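PDB 6SGF: beta-xylanase, which probably hydrolyses internal beta-1,4-xylosidic linkages of xylan, the chain here being its low-affinity xylan-binding module, CBM86. Local coordinates for residues 33-36 with 37-41; 8-11 with 12-15. All blocks are in the same frame, centred on the assembly; numbering follows the deposited sequence.

Contact 1: residues 33-36 with 37-41; sequences SFAK and QYNQV. With XYP (beta-D-xylopyranose), chain H; XYP (beta-D-xylopyranose), chain C; XYP (beta-D-xylopyranose), chain D.
N39 closes a type II beta turn that begins at K36, and its side chain reaches back over the residues before the turn. Its CB lies 3.2 Å from K36 O and also sits in the plane of the F34 ring, at the edge, 3.9 Å from F34 CD2. CG stands beside the backbone N of N39 (chi1 -88°), which directs the amide toward the start of the turn. At the tip, N39 OD1 accepts from two successive backbone donors: A35 N at 3.0 Å, moderately tilted from the carbonyl plane, and K36 N at the same length but well above it. Both donors come from the same face of the amide, so the pair should restrain its rotation. ND2, on the other branch, passes K36 CB at van der Waals range. The backbone bond from N39 N to K36 O, 3.1 Å, completes the turn.

Y38, with phi 72° as the third residue of a type II turn requires, turns its side chain outward. Q37 CG covers one face of its ring, while C5 of the chain H xylose lies 4.0 Å above the opposite face. The neighbouring xyloses, C and D, are joined to this sugar on its two sides, and Y38 CE1 comes to 3.7 Å of C5 of the chain D unit. Q40 opens strand 40-50: its NE2 gives a nearly straight bond (169°) of 3.0 Å to O2 of the chain H sugar, while K71 NZ holds OE1 and thereby sets which way round the amide lies. An aromatic platform beside hydrogen-bonding side chains is a familiar carbohydrate-binding site, here the xylan site of CBM86, built on the turn that links strand 29-34 of one antiparallel sheet to strand 40-50 of the other.

Contact 2: residues 8-11 with 12-15; sequences VFTA and DQLK
CG of Q13 lies anti to its own carbonyl carbon (chi1 -54°) and the chain runs straight on from there, so the side chain folds back along the end of the strand to T10. T10 meanwhile places OG1 between its backbone N and carbonyl carbon (chi1 58°), next to D12. Q13 OE1 then takes the hydrogen of T10 N at 3.0 Å, close to the plane of the amide, and lies 3.3 Å from F9 CA and near the plane of the F9 ring, at its edge. T10 OG1 donates to D12 OD1 over 2.8 Å, meeting that oxygen nearly end-on; the two side chains run alongside each other. Backbone bonds from Q13 N to T10 O, 2.9 Å, and from L14 N to A11 O, 3.0 Å, link residues three apart and wind the chain into a short 3-10 turn. A leucine in place of Q13 would probably leave T10 N without its acceptor and let the end of the strand shift relative to the turn. On the apolar side, L14 CD2 packs against F9 CB at 4.0 Å.

L14 reaches between the sheets, touching W43 and L45 of strand 40-50 as well as L123 and V126 of strand 119-130, and its carbonyl oxygen receives W30 NE1. Q60 of the second subunit lies close to T10 OG1 and packs against D12. The turn thus carries the chain from strand 6-10, paired with strand 119-130, over to strand 15-19 beside strand 40-50.

Overall arrangement
Both contacts are local turns that carry the chain between the two antiparallel sheets: 8-11 with 12-15 after strand 6-10, and 33-36 with 37-41 after strand 29-34. Their centres lie 20 Å apart, without touching. Contact 2 is mostly buried, with leucine and phenylalanine turned to the interior and with T10 and D12, and also V8, reaching the second subunit. Contact 1 is partly buried; its outer side carries the Y38 and Q40 side chains that meet xylose, and no second subunit reaches it. In each, a side-chain amide oxygen accepts backbone N-H groups, one in contact 2 and two in contact 1. Strand 40-50 ties them together, starting within contact 1 and packing farther along against contact 2.

Contact 1: residues 33-36 with 37-41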
ATOM      1  N   SER B  33       5.583   8.872 -15.863  1.00 17.28           N
ATOM      2  CA  SER B  33       6.660   9.389 -16.689  1.00 20.22           C
ATOM      3  C   SER B  33       6.364  10.844 -17.043  1.00 21.43           C
ATOM      4  O   SER B  33       5.260  11.169 -17.484  1.00 20.52           O
ATOM      5  CB  SER B  33       6.833   8.558 -17.968  1.00 23.79           C
ATOM      6  OG  SER B  33       8.114   8.813 -18.483  1.00 34.56           O
ATOM      7  N   PHE B  34       7.364  11.700 -16.891  1.00 22.52           N
ATOM      8  CA  PHE B  34       7.169  13.131 -17.084  1.00 16.77           C
ATOM      9  C   PHE B  34       8.042  13.613 -18.236  1.00 23.02           C
ATOM     10  O   PHE B  34       9.253  13.375 -18.250  1.00 26.07           O
ATOM     11  CB  PHE B  34       7.536  13.933 -15.851  1.00 20.74           C
ATOM     12  CG  PHE B  34       6.904  13.461 -14.589  1.00 17.18           C
ATOM     13  CD1 PHE B  34       7.579  12.555 -13.780  1.00 20.72           C
ATOM     14  CD2 PHE B  34       5.698  13.966 -14.179  1.00 18.15           C
ATOM     15  CE1 PHE B  34       7.019  12.121 -12.594  1.00 20.05           C
ATOM     16  CE2 PHE B  34       5.133  13.564 -12.976  1.00 20.31           C
ATOM     17  CZ  PHE B  34       5.817  12.643 -12.178  1.00 16.87           C
ATOM     18  N   ALA B  35       7.437  14.297 -19.188  1.00 21.97           N
ATOM     19  CA  ALA B  35       8.163  14.765 -20.351  1.00 22.33           C
ATOM     20  C   ALA B  35       8.500  16.247 -20.303  1.00 26.65           C
ATOM     21  O   ALA B  35       9.491  16.661 -20.917  1.00 26.61           O
ATOM     22  CB  ALA B  35       7.322  14.481 -21.599  1.00 28.40           C
ATOM     23  N   LYS B  36       7.714  17.036 -19.595  1.00 20.41           N
ATOM     24  CA  LYS B  36       7.964  18.480 -19.566  1.00 19.08           C
ATOM     25  C   LYS B  36       7.849  19.007 -18.147  1.00 22.12           C
ATOM     26  O   LYS B  36       7.238  18.379 -17.316  1.00 18.64           O
ATOM     27  CB  LYS B  36       6.965  19.222 -20.443  1.00 29.42           C
ATOM     28  CG  LYS B  36       7.475  20.522 -21.029  1.00 42.92           C
ATOM     29  CD  LYS B  36       6.840  21.801 -20.514  1.00 49.56           C
ATOM     30  CE  LYS B  36       7.443  23.051 -21.141  1.00 53.58           C
ATOM     31  NZ  LYS B  36       8.830  23.316 -20.716  1.00 54.09           N
ATOM     32  N   GLN B  37       8.413  20.185 -17.925  1.00 21.42           N
ATOM     33  CA  GLN B  37       8.353  20.889 -16.642  1.00 24.17           C
ATOM     34  C   GLN B  37       6.882  21.056 -16.258  1.00 22.94           C
ATOM     35  O   GLN B  37       6.084  21.417 -17.073  1.00 19.39           O
ATOM     36  CB  GLN B  37       9.020  22.264 -16.720  1.00 18.97           C
ATOM     37  CG  GLN B  37       9.284  22.871 -15.365  1.00 24.03           C
ATOM     38  CD  GLN B  37       9.988  24.201 -15.413  1.00 30.23           C
ATOM     39  OE1 GLN B  37       9.806  24.974 -16.336  1.00 33.12           O
ATOM     40  NE2 GLN B  37      10.798  24.457 -14.419  1.00 24.68           N
ATOM     41  N   TYR B  38       6.608  20.788 -15.000  1.00 19.11           N
ATOM     42  CA  TYR B  38       5.311  20.962 -14.343  1.00 17.67           C
ATOM     43  C   TYR B  38       4.287  19.921 -14.788  1.00 17.96           C
ATOM     44  O   TYR B  38       3.127  19.989 -14.337  1.00 18.67           O
ATOM     45  CB  TYR B  38       4.699  22.374 -14.523  1.00 19.24           C
ATOM     46  CG  TYR B  38       5.602  23.453 -13.953  1.00 22.47           C
ATOM     47  CD1 TYR B  38       6.176  23.308 -12.704  1.00 21.32           C
ATOM     48  CD2 TYR B  38       5.900  24.610 -14.672  1.00 29.86           C
ATOM     49  CE1 TYR B  38       7.036  24.268 -12.184  1.00 25.77           C
ATOM     50  CE2 TYR B  38       6.764  25.590 -14.144  1.00 25.94           C
ATOM     51  CZ  TYR B  38       7.315  25.405 -12.900  1.00 28.79           C
ATOM     52  OH  TYR B  38       8.157  26.344 -12.340  1.00 27.42           O
ATOM     53  N   ASN B  39       4.675  18.945 -15.619  1.00 18.53           N
ATOM     54  CA  ASN B  39       3.845  17.769 -15.849  1.00 16.73           C
ATOM     55  C   ASN B  39       3.482  17.157 -14.492  1.00 15.80           C
ATOM     56  O   ASN B  39       4.296  17.116 -13.564  1.00 14.52           O
ATOM     57  CB  ASN B  39       4.580  16.694 -16.673  1.00 18.30           C
ATOM     58  CG  ASN B  39       4.435  16.843 -18.205  1.00 22.89           C
ATOM     59  OD1 ASN B  39       4.964  16.013 -18.944  1.00 23.43           O
ATOM     60  ND2 ASN B  39       3.749  17.868 -18.669  1.00 21.29           N
ATOM     61  N   GLN B  40       2.271  16.643 -14.392  1.00 15.28           N
ATOM     62  CA  GLN B  40       1.759  16.210 -13.102  1.00 17.29           C
ATOM     63  C   GLN B  40       0.543  15.301 -13.280  1.00 17.67           C
ATOM     64  O   GLN B  40      -0.056  15.200 -14.368  1.00 15.13           O
ATOM     65  CB  GLN B  40       1.391  17.405 -12.232  1.00 17.73           C
ATOM     66  CG  GLN B  40       0.212  18.148 -12.792  1.00 20.28           C
ATOM     67  CD  GLN B  40      -0.073  19.425 -12.034  1.00 21.30           C
ATOM     68  OE1 GLN B  40      -0.362  19.411 -10.834  1.00 18.24           O
ATOM     69  NE2 GLN B  40       0.014  20.535 -12.730  1.00 17.36           N
ATOM     70  N   VAL B  41       0.178  14.646 -12.170  1.00 13.57           N
ATOM     71  CA  VAL B  41      -1.017  13.813 -12.087  1.00 12.84           C
ATOM     72  C   VAL B  41      -1.783  14.238 -10.854  1.00 16.19           C
ATOM     73  O   VAL B  41      -1.185  14.626  -9.842  1.00 15.87           O
ATOM     74  CB  VAL B  41      -0.684  12.310 -12.011  1.00 14.25           C
ATOM     75  CG1 VAL B  41      -1.962  11.465 -11.971  1.00 18.84           C
ATOM     76  CG2 VAL B  41       0.159  11.907 -13.169  1.00 19.51           C
TER
HETATM   77  C1  XYP H   2       1.139  24.554 -12.937  1.00 22.39           C
HETATM   78  C2  XYP H   2       1.184  23.738 -11.642  1.00 23.43           C
HETATM   79  C3  XYP H   2       1.767  24.566 -10.551  1.00 17.42           C
HETATM   80  C4  XYP H   2       3.053  25.246 -10.963  1.00 17.59           C
HETATM   81  C5  XYP H   2       2.931  26.040 -12.271  1.00 20.01           C
HETATM   82  O2  XYP H   2      -0.132  23.247 -11.375  1.00 22.04           O
HETATM   83  O3  XYP H   2       2.027  23.685  -9.420  1.00 18.14           O
HETATM   84  O4  XYP H   2       3.413  26.123  -9.884  1.00 18.88           O
HETATM   85  O5  XYP H   2       2.486  25.089 -13.291  1.00 20.90           O
HETATM   86  O1  XYP C   1      -1.744  24.620 -18.574  1.00 60.87           O
HETATM   87  C1  XYP C   1      -1.038  23.987 -17.587  1.00 45.04           C
HETATM   88  C2  XYP C   1       0.402  24.513 -17.575  1.00 49.15           C
HETATM   89  C3  XYP C   1       1.213  24.065 -16.411  1.00 39.21           C
HETATM   90  C4  XYP C   1       0.348  24.280 -15.207  1.00 30.12           C
HETATM   91  C5  XYP C   1      -1.014  23.580 -15.229  1.00 40.10           C
HETATM   92  O2  XYP C   1       1.007  24.044 -18.789  1.00 51.02           O
HETATM   93  O3  XYP C   1       2.425  24.875 -16.259  1.00 40.62           O
HETATM   94  O4  XYP C   1       1.062  23.791 -14.096  1.00 25.29           O
HETATM   95  O5  XYP C   1      -1.808  24.180 -16.317  1.00 48.90           O
HETATM   96  C1  XYP D   3       4.719  26.494  -9.639  1.00 20.58           C
HETATM   97  C2  XYP D   3       4.777  27.653  -8.642  1.00 20.33           C
HETATM   98  C3  XYP D   3       6.173  28.017  -8.270  1.00 23.62           C
HETATM   99  C4  XYP D   3       6.882  26.799  -7.798  1.00 25.73           C
HETATM  100  C5  XYP D   3       6.762  25.606  -8.754  1.00 20.94           C
HETATM  101  O2  XYP D   3       4.156  28.813  -9.199  1.00 23.59           O
HETATM  102  O3  XYP D   3       6.129  28.938  -7.160  1.00 21.05           O
HETATM  103  O4  XYP D   3       8.288  27.016  -7.705  1.00 25.11           O
HETATM  104  O5  XYP D   3       5.368  25.289  -9.007  1.00 20.21           O
HETATM  105  O   HOH W   1      10.305  21.318 -20.165  1.00 26.59           O

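Contact 2: residues 8-11 with 12-15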
ATOM      1  N   VAL B   8      -5.444   4.758   4.798  1.00 23.46           N
ATOM      2  CA  VAL B   8      -4.385   4.424   3.846  1.00 14.94           C
ATOM      3  C   VAL B   8      -5.028   4.033   2.535  1.00 19.27           C
ATOM      4  O   VAL B   8      -5.896   3.161   2.512  1.00 17.97           O
ATOM      5  CB  VAL B   8      -3.499   3.270   4.352  1.00 22.96           C
ATOM      6  CG1 VAL B   8      -2.481   2.887   3.287  1.00 20.02           C
ATOM      7  CG2 VAL B   8      -2.798   3.599   5.644  1.00 25.29           C
ATOM      8  N   PHE B   9      -4.585   4.628   1.442  1.00 16.97           N
ATOM      9  CA  PHE B   9      -5.046   4.235   0.117  1.00 18.46           C
ATOM     10  C   PHE B   9      -3.866   3.763  -0.710  1.00 17.72           C
ATOM     11  O   PHE B   9      -2.974   4.562  -1.038  1.00 17.66           O
ATOM     12  CB  PHE B   9      -5.758   5.398  -0.571  1.00 18.75           C
ATOM     13  CG  PHE B   9      -6.824   6.020   0.257  1.00 19.42           C
ATOM     14  CD1 PHE B   9      -7.947   5.297   0.611  1.00 20.45           C
ATOM     15  CD2 PHE B   9      -6.693   7.316   0.712  1.00 18.30           C
ATOM     16  CE1 PHE B   9      -8.945   5.870   1.399  1.00 30.93           C
ATOM     17  CE2 PHE B   9      -7.683   7.902   1.500  1.00 25.90           C
ATOM     18  CZ  PHE B   9      -8.817   7.169   1.839  1.00 29.83           C
ATOM     19  N   THR B  10      -3.894   2.493  -1.110  1.00 14.49           N
ATOM     20  CA  THR B  10      -2.905   2.008  -2.055  1.00 15.48           C
ATOM     21  C   THR B  10      -3.253   2.526  -3.460  1.00 14.29           C
ATOM     22  O   THR B  10      -4.342   3.057  -3.698  1.00 15.76           O
ATOM     23  CB  THR B  10      -2.815   0.484  -2.034  1.00 16.86           C
ATOM     24  OG1 THR B  10      -4.077  -0.112  -2.327  1.00 19.84           O
ATOM     25  CG2 THR B  10      -2.352  -0.024  -0.647  1.00 19.59           C
ATOM     26  N   ALA B  11      -2.280   2.411  -4.380  1.00 15.26           N
ATOM     27  CA  ALA B  11      -2.410   2.979  -5.719  1.00 15.55           C
ATOM     28  C   ALA B  11      -3.686   2.522  -6.421  1.00 22.98           C
ATOM     29  O   ALA B  11      -4.377   3.331  -7.050  1.00 16.36           O
ATOM     30  CB  ALA B  11      -1.190   2.637  -6.571  1.00 19.34           C
ATOM     31  N   ASP B  12      -4.034   1.238  -6.310  1.00 17.00           N
ATOM     32  CA  ASP B  12      -5.213   0.788  -7.041  1.00 20.02           C
ATOM     33  C   ASP B  12      -6.513   1.381  -6.517  1.00 23.45           C
ATOM     34  O   ASP B  12      -7.543   1.244  -7.187  1.00 26.37           O
ATOM     35  CB  ASP B  12      -5.306  -0.746  -7.052  1.00 22.87           C
ATOM     36  CG  ASP B  12      -5.740  -1.344  -5.734  1.00 30.54           C
ATOM     37  OD1 ASP B  12      -5.390  -0.810  -4.662  1.00 27.25           O
ATOM     38  OD2 ASP B  12      -6.383  -2.417  -5.778  1.00 38.33           O
ATOM     39  N   GLN B  13      -6.493   2.082  -5.384  1.00 20.00           N
ATOM     40  CA  GLN B  13      -7.696   2.743  -4.892  1.00 20.56           C
ATOM     41  C   GLN B  13      -7.810   4.201  -5.328  1.00 23.81           C
ATOM     42  O   GLN B  13      -8.852   4.814  -5.093  1.00 23.22           O
ATOM     43  CB  GLN B  13      -7.742   2.669  -3.363  1.00 18.87           C
ATOM     44  CG  GLN B  13      -7.619   1.290  -2.783  1.00 20.84           C
ATOM     45  CD  GLN B  13      -7.655   1.307  -1.261  1.00 30.29           C
ATOM     46  OE1 GLN B  13      -6.630   1.427  -0.601  1.00 34.96           O
ATOM     47  NE2 GLN B  13      -8.849   1.193  -0.703  1.00 42.23           N
ATOM     48  N   LEU B  14      -6.796   4.747  -5.993  1.00 19.95           N
ATOM     49  CA  LEU B  14      -6.735   6.151  -6.357  1.00 17.55           C
ATOM     50  C   LEU B  14      -7.026   6.241  -7.852  1.00 19.48           C
ATOM     51  O   LEU B  14      -6.276   5.702  -8.666  1.00 24.03           O
ATOM     52  CB  LEU B  14      -5.363   6.728  -6.001  1.00 16.72           C
ATOM     53  CG  LEU B  14      -5.037   6.753  -4.506  1.00 23.18           C
ATOM     54  CD1 LEU B  14      -3.599   7.164  -4.300  1.00 22.80           C
ATOM     55  CD2 LEU B  14      -5.995   7.723  -3.811  1.00 22.77           C
ATOM     56  N   LYS B  15      -8.047   6.988  -8.217  1.00 19.70           N
ATOM     57  CA  LYS B  15      -8.417   7.165  -9.636  1.00 19.77           C
ATOM     58  C   LYS B  15      -7.847   8.469 -10.166  1.00 16.74           C
ATOM     59  O   LYS B  15      -7.874   9.422  -9.463  1.00 19.71           O
ATOM     60  CB  LYS B  15      -9.921   7.189  -9.803  1.00 28.23           C
ATOM     61  CG  LYS B  15     -10.502   5.846 -10.164  1.00 39.59           C
ATOM     62  CD  LYS B  15     -10.929   5.061  -8.980  1.00 52.96           C
ATOM     63  CE  LYS B  15     -11.323   3.646  -9.345  1.00 48.18           C
ATOM     64  NZ  LYS B  15     -10.422   2.665  -8.711  1.00 51.89           N
TER